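Long-range contact in coat protein (Sulfolobus turreted icosahedral virus, PDB 2BBD), which forms the shell of the virion as its major capsid protein, with a structure that points to common ancestry with eukaryotic and bacterial viruses: residues A[246-260]-A[267-279]. Numbering follows the deposited sequence.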
# COMPACT_ATOMS: atom_id res chain seq x y z
N ILE A 246 3.86 17.03 -14.11
CA ILE A 246 4.32 17.29 -12.76
C ILE A 246 5.83 17.42 -12.77
O ILE A 246 6.53 16.57 -13.33
CB ILE A 246 3.93 16.16 -11.78
CG1 ILE A 246 2.44 15.83 -11.90
CG2 ILE A 246 4.25 16.60 -10.36
CD1 ILE A 246 1.99 14.72 -10.97
N LYS A 247 6.32 18.50 -12.17
CA LYS A 247 7.75 18.77 -12.08
C LYS A 247 7.87 19.53 -10.76
O LYS A 247 7.56 20.72 -10.68
CB LYS A 247 8.21 19.66 -13.24
CG LYS A 247 9.70 19.90 -13.27
CD LYS A 247 10.46 18.66 -13.68
CE LYS A 247 11.95 18.94 -13.70
NZ LYS A 247 12.27 20.12 -14.55
N VAL A 248 8.32 18.83 -9.72
CA VAL A 248 8.41 19.44 -8.40
C VAL A 248 9.63 18.95 -7.65
O VAL A 248 10.19 17.91 -7.97
CB VAL A 248 7.13 19.09 -7.58
CG1 VAL A 248 7.25 19.58 -6.15
CG2 VAL A 248 5.91 19.71 -8.24
N SER A 249 10.04 19.71 -6.64
CA SER A 249 11.17 19.32 -5.82
C SER A 249 10.60 18.37 -4.77
O SER A 249 9.42 18.42 -4.46
CB SER A 249 11.78 20.54 -5.12
OG SER A 249 10.83 21.12 -4.24
N TRP A 250 11.45 17.52 -4.22
CA TRP A 250 10.99 16.58 -3.22
C TRP A 250 10.46 17.34 -2.00
O TRP A 250 9.43 16.97 -1.43
CB TRP A 250 12.15 15.66 -2.82
CG TRP A 250 11.71 14.37 -2.20
CD1 TRP A 250 11.91 13.98 -0.91
CD2 TRP A 250 11.07 13.28 -2.86
NE1 TRP A 250 11.43 12.71 -0.72
CE2 TRP A 250 10.91 12.25 -1.90
CE3 TRP A 250 10.61 13.07 -4.17
CZ2 TRP A 250 10.32 11.03 -2.21
CZ3 TRP A 250 10.02 11.85 -4.48
CH2 TRP A 250 9.88 10.85 -3.50
N ALA A 251 11.16 18.41 -1.61
CA ALA A 251 10.74 19.21 -0.47
C ALA A 251 9.36 19.81 -0.68
O ALA A 251 8.54 19.87 0.24
CB ALA A 251 11.76 20.32 -0.20
N ALA A 252 9.09 20.25 -1.90
CA ALA A 252 7.79 20.85 -2.20
C ALA A 252 6.71 19.77 -2.19
O ALA A 252 5.57 20.03 -1.82
CB ALA A 252 7.83 21.53 -3.56
N LEU A 253 7.08 18.57 -2.60
CA LEU A 253 6.13 17.47 -2.63
C LEU A 253 5.81 17.11 -1.17
O LEU A 253 4.65 16.95 -0.80
CB LEU A 253 6.75 16.29 -3.38
CG LEU A 253 5.88 15.11 -3.81
CD1 LEU A 253 4.67 15.59 -4.62
CD2 LEU A 253 6.75 14.16 -4.62
N GLN A 254 6.85 17.00 -0.34
CA GLN A 254 6.66 16.67 1.07
C GLN A 254 5.87 17.77 1.78
O GLN A 254 5.14 17.49 2.73
CB GLN A 254 8.00 16.44 1.78
CG GLN A 254 8.87 15.33 1.17
CD GLN A 254 9.93 14.81 2.14
OE1 GLN A 254 10.65 15.60 2.76
NE2 GLN A 254 10.04 13.49 2.25
N ALA A 255 6.02 19.01 1.33
CA ALA A 255 5.30 20.13 1.94
C ALA A 255 3.82 19.99 1.60
O ALA A 255 2.95 20.28 2.42
CB ALA A 255 5.84 21.46 1.41
N GLU A 256 3.55 19.55 0.37
CA GLU A 256 2.19 19.34 -0.11
C GLU A 256 1.53 18.22 0.70
O GLU A 256 0.35 18.31 1.04
CB GLU A 256 2.21 18.96 -1.60
CG GLU A 256 0.84 18.82 -2.23
CD GLU A 256 0.89 18.70 -3.74
OE1 GLU A 256 1.41 17.69 -4.24
OE2 GLU A 256 0.42 19.63 -4.43
N ASN A 257 2.30 17.17 0.99
CA ASN A 257 1.82 16.03 1.77
C ASN A 257 1.49 16.50 3.19
O ASN A 257 0.51 16.07 3.79
CB ASN A 257 2.88 14.93 1.86
CG ASN A 257 3.18 14.28 0.53
OD1 ASN A 257 4.18 13.58 0.39
ND2 ASN A 257 2.31 14.51 -0.46
N GLN A 258 2.35 17.37 3.72
CA GLN A 258 2.18 17.92 5.06
C GLN A 258 0.81 18.58 5.17
O GLN A 258 0.08 18.39 6.14
CB GLN A 258 3.26 18.95 5.34
CG GLN A 258 3.16 19.66 6.68
CD GLN A 258 3.85 18.90 7.79
OE1 GLN A 258 5.05 18.58 7.68
NE2 GLN A 258 3.13 18.60 8.86
N ALA A 259 0.47 19.36 4.15
CA ALA A 259 -0.81 20.06 4.13
C ALA A 259 -1.93 19.05 3.96
O ALA A 259 -2.91 19.05 4.70
CB ALA A 259 -0.83 21.07 3.00
N GLU A 260 -1.77 18.18 2.97
CA GLU A 260 -2.77 17.17 2.67
C GLU A 260 -3.04 16.17 3.79
O GLU A 260 -4.19 16.00 4.21
CB GLU A 260 -2.37 16.41 1.40
CG GLU A 260 -3.26 15.21 1.09
CD GLU A 260 -4.53 15.58 0.34
OE1 GLU A 260 -5.19 16.57 0.72
OE2 GLU A 260 -4.87 14.86 -0.62
N SER A 267 9.98 9.97 6.13
CA SER A 267 11.43 10.12 6.13
C SER A 267 11.75 11.10 5.01
O SER A 267 10.85 11.53 4.29
CB SER A 267 12.16 8.80 5.89
OG SER A 267 12.07 8.39 4.54
N GLY A 268 13.02 11.44 4.86
CA GLY A 268 13.38 12.35 3.80
C GLY A 268 13.34 11.69 2.44
O GLY A 268 13.53 12.35 1.43
N ALA A 269 13.07 10.38 2.39
CA ALA A 269 13.05 9.69 1.10
C ALA A 269 11.71 9.14 0.66
O ALA A 269 11.65 8.28 -0.22
CB ALA A 269 14.10 8.57 1.10
N SER A 270 10.63 9.64 1.26
CA SER A 270 9.29 9.17 0.93
C SER A 270 8.35 10.33 0.61
O SER A 270 8.40 11.37 1.26
CB SER A 270 8.70 8.38 2.11
OG SER A 270 8.47 9.24 3.22
N ALA A 271 7.50 10.13 -0.39
CA ALA A 271 6.53 11.15 -0.78
C ALA A 271 5.34 10.55 -1.53
O ALA A 271 5.45 9.50 -2.17
CB ALA A 271 7.20 12.24 -1.62
N ILE A 272 4.20 11.23 -1.45
CA ILE A 272 3.00 10.78 -2.14
C ILE A 272 2.55 11.78 -3.20
O ILE A 272 2.54 12.99 -2.97
CB ILE A 272 1.84 10.57 -1.16
CG1 ILE A 272 2.13 9.37 -0.24
CG2 ILE A 272 0.55 10.38 -1.94
CD1 ILE A 272 1.12 9.17 0.87
N ILE A 273 2.20 11.26 -4.37
CA ILE A 273 1.71 12.08 -5.46
C ILE A 273 0.22 11.85 -5.63
O ILE A 273 -0.20 10.80 -6.12
CB ILE A 273 2.36 11.71 -6.82
CG1 ILE A 273 3.85 12.03 -6.82
CG2 ILE A 273 1.65 12.44 -7.95
CD1 ILE A 273 4.69 10.99 -6.12
N ASP A 274 -0.58 12.83 -5.22
CA ASP A 274 -2.02 12.72 -5.40
C ASP A 274 -2.30 13.29 -6.78
O ASP A 274 -2.31 14.51 -6.97
CB ASP A 274 -2.77 13.50 -4.32
CG ASP A 274 -2.67 12.85 -2.95
OD1 ASP A 274 -1.74 13.17 -2.20
OD2 ASP A 274 -3.53 12.00 -2.64
N PHE A 275 -2.53 12.41 -7.74
CA PHE A 275 -2.77 12.79 -9.12
C PHE A 275 -3.86 13.84 -9.35
O PHE A 275 -3.69 14.72 -10.19
CB PHE A 275 -3.03 11.54 -9.95
CG PHE A 275 -1.85 10.60 -9.99
CD1 PHE A 275 -0.67 10.96 -10.64
CD2 PHE A 275 -1.90 9.36 -9.34
CE1 PHE A 275 0.44 10.11 -10.65
CE2 PHE A 275 -0.80 8.50 -9.34
CZ PHE A 275 0.38 8.88 -9.99
N ARG A 276 -4.97 13.77 -8.62
CA ARG A 276 -6.05 14.73 -8.81
C ARG A 276 -5.57 16.16 -8.58
O ARG A 276 -6.22 17.12 -9.00
CB ARG A 276 -7.23 14.44 -7.89
CG ARG A 276 -6.92 14.61 -6.43
CD ARG A 276 -8.18 14.60 -5.58
NE ARG A 276 -7.88 14.60 -4.15
CZ ARG A 276 -7.07 15.48 -3.56
NH1 ARG A 276 -6.47 16.44 -4.25
NH2 ARG A 276 -6.86 15.39 -2.25
N LYS A 277 -4.44 16.31 -7.90
CA LYS A 277 -3.89 17.63 -7.62
C LYS A 277 -3.15 18.18 -8.84
O LYS A 277 -2.73 19.33 -8.85
CB LYS A 277 -2.92 17.58 -6.44
CG LYS A 277 -3.56 17.36 -5.08
CD LYS A 277 -2.49 17.36 -4.00
CE LYS A 277 -3.05 17.06 -2.62
NZ LYS A 277 -3.97 18.13 -2.12
N TYR A 278 -2.99 17.34 -9.86
CA TYR A 278 -2.28 17.75 -11.07
C TYR A 278 -3.08 17.46 -12.33
O TYR A 278 -2.70 17.85 -13.43
CB TYR A 278 -0.92 17.06 -11.15
CG TYR A 278 -0.02 17.37 -9.98
CD1 TYR A 278 -0.13 16.67 -8.77
CD2 TYR A 278 0.94 18.39 -10.06
CE1 TYR A 278 0.69 16.98 -7.69
CE2 TYR A 278 1.76 18.70 -8.99
CZ TYR A 278 1.63 18.00 -7.81
OH TYR A 278 2.43 18.32 -6.74
N PHE A 279 -4.19 16.74 -12.16
CA PHE A 279 -5.07 16.42 -13.27
C PHE A 279 -6.46 16.76 -12.77
O PHE A 279 -6.65 16.98 -11.57
CB PHE A 279 -5.02 14.92 -13.61
CG PHE A 279 -3.75 14.49 -14.28
CD1 PHE A 279 -2.63 14.18 -13.53
CD2 PHE A 279 -3.69 14.37 -15.67
CE1 PHE A 279 -1.45 13.75 -14.14
CE2 PHE A 279 -2.52 13.95 -16.30
CZ PHE A 279 -1.40 13.64 -15.54
O HOH W 1 1.02 15.06 -3.81
O HOH W 2 -1.86 19.71 0.03
O HOH W 3 6.00 13.44 2.61
O HOH W 4 -0.39 15.26 -1.22
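A helix packs across the edge strand of a beta sheet here, in the second jelly roll of a double-jelly-roll capsid protein: helix 250-260, which follows strand 246-249 of one sheet, lies against outer strand 270-274 of the facing one, their axes 7.6 Å apart at 71°. Strand 210-219 flanks the other edge of 270-274, and side-chain amides of the helix serve the edge facing it. N257 imitates a neighbouring strand: its OD1 accepts from I272 N at 3.0 Å, nearly straight at 173°, while its ND2 donates to I272 O. Q254, extended beyond CG, reaches the S267-S270 turn, where NE2 gives its two hydrogens to S270 O and S267 O. Small A271 fits close, its CB over the six-membered ring of W250, 3.6 Å from the centroid, a CH-pi contact. Branched, aliphatic I246 likewise covers the Y278 ring face with CD1. E260, a long acid, reaches from the helix to put OE2 2.6 Å from R276 NH2 in a salt bridge. That OE2 also nears D274 OD2, but R213 pairs with OD2 and the Y261 hydroxyl bonds D274 OD1, probably easing the like charges. The Y278 hydroxyl donates to E256 OE1 at 2.8 Å, on its syn side but tilted from the carboxylate plane.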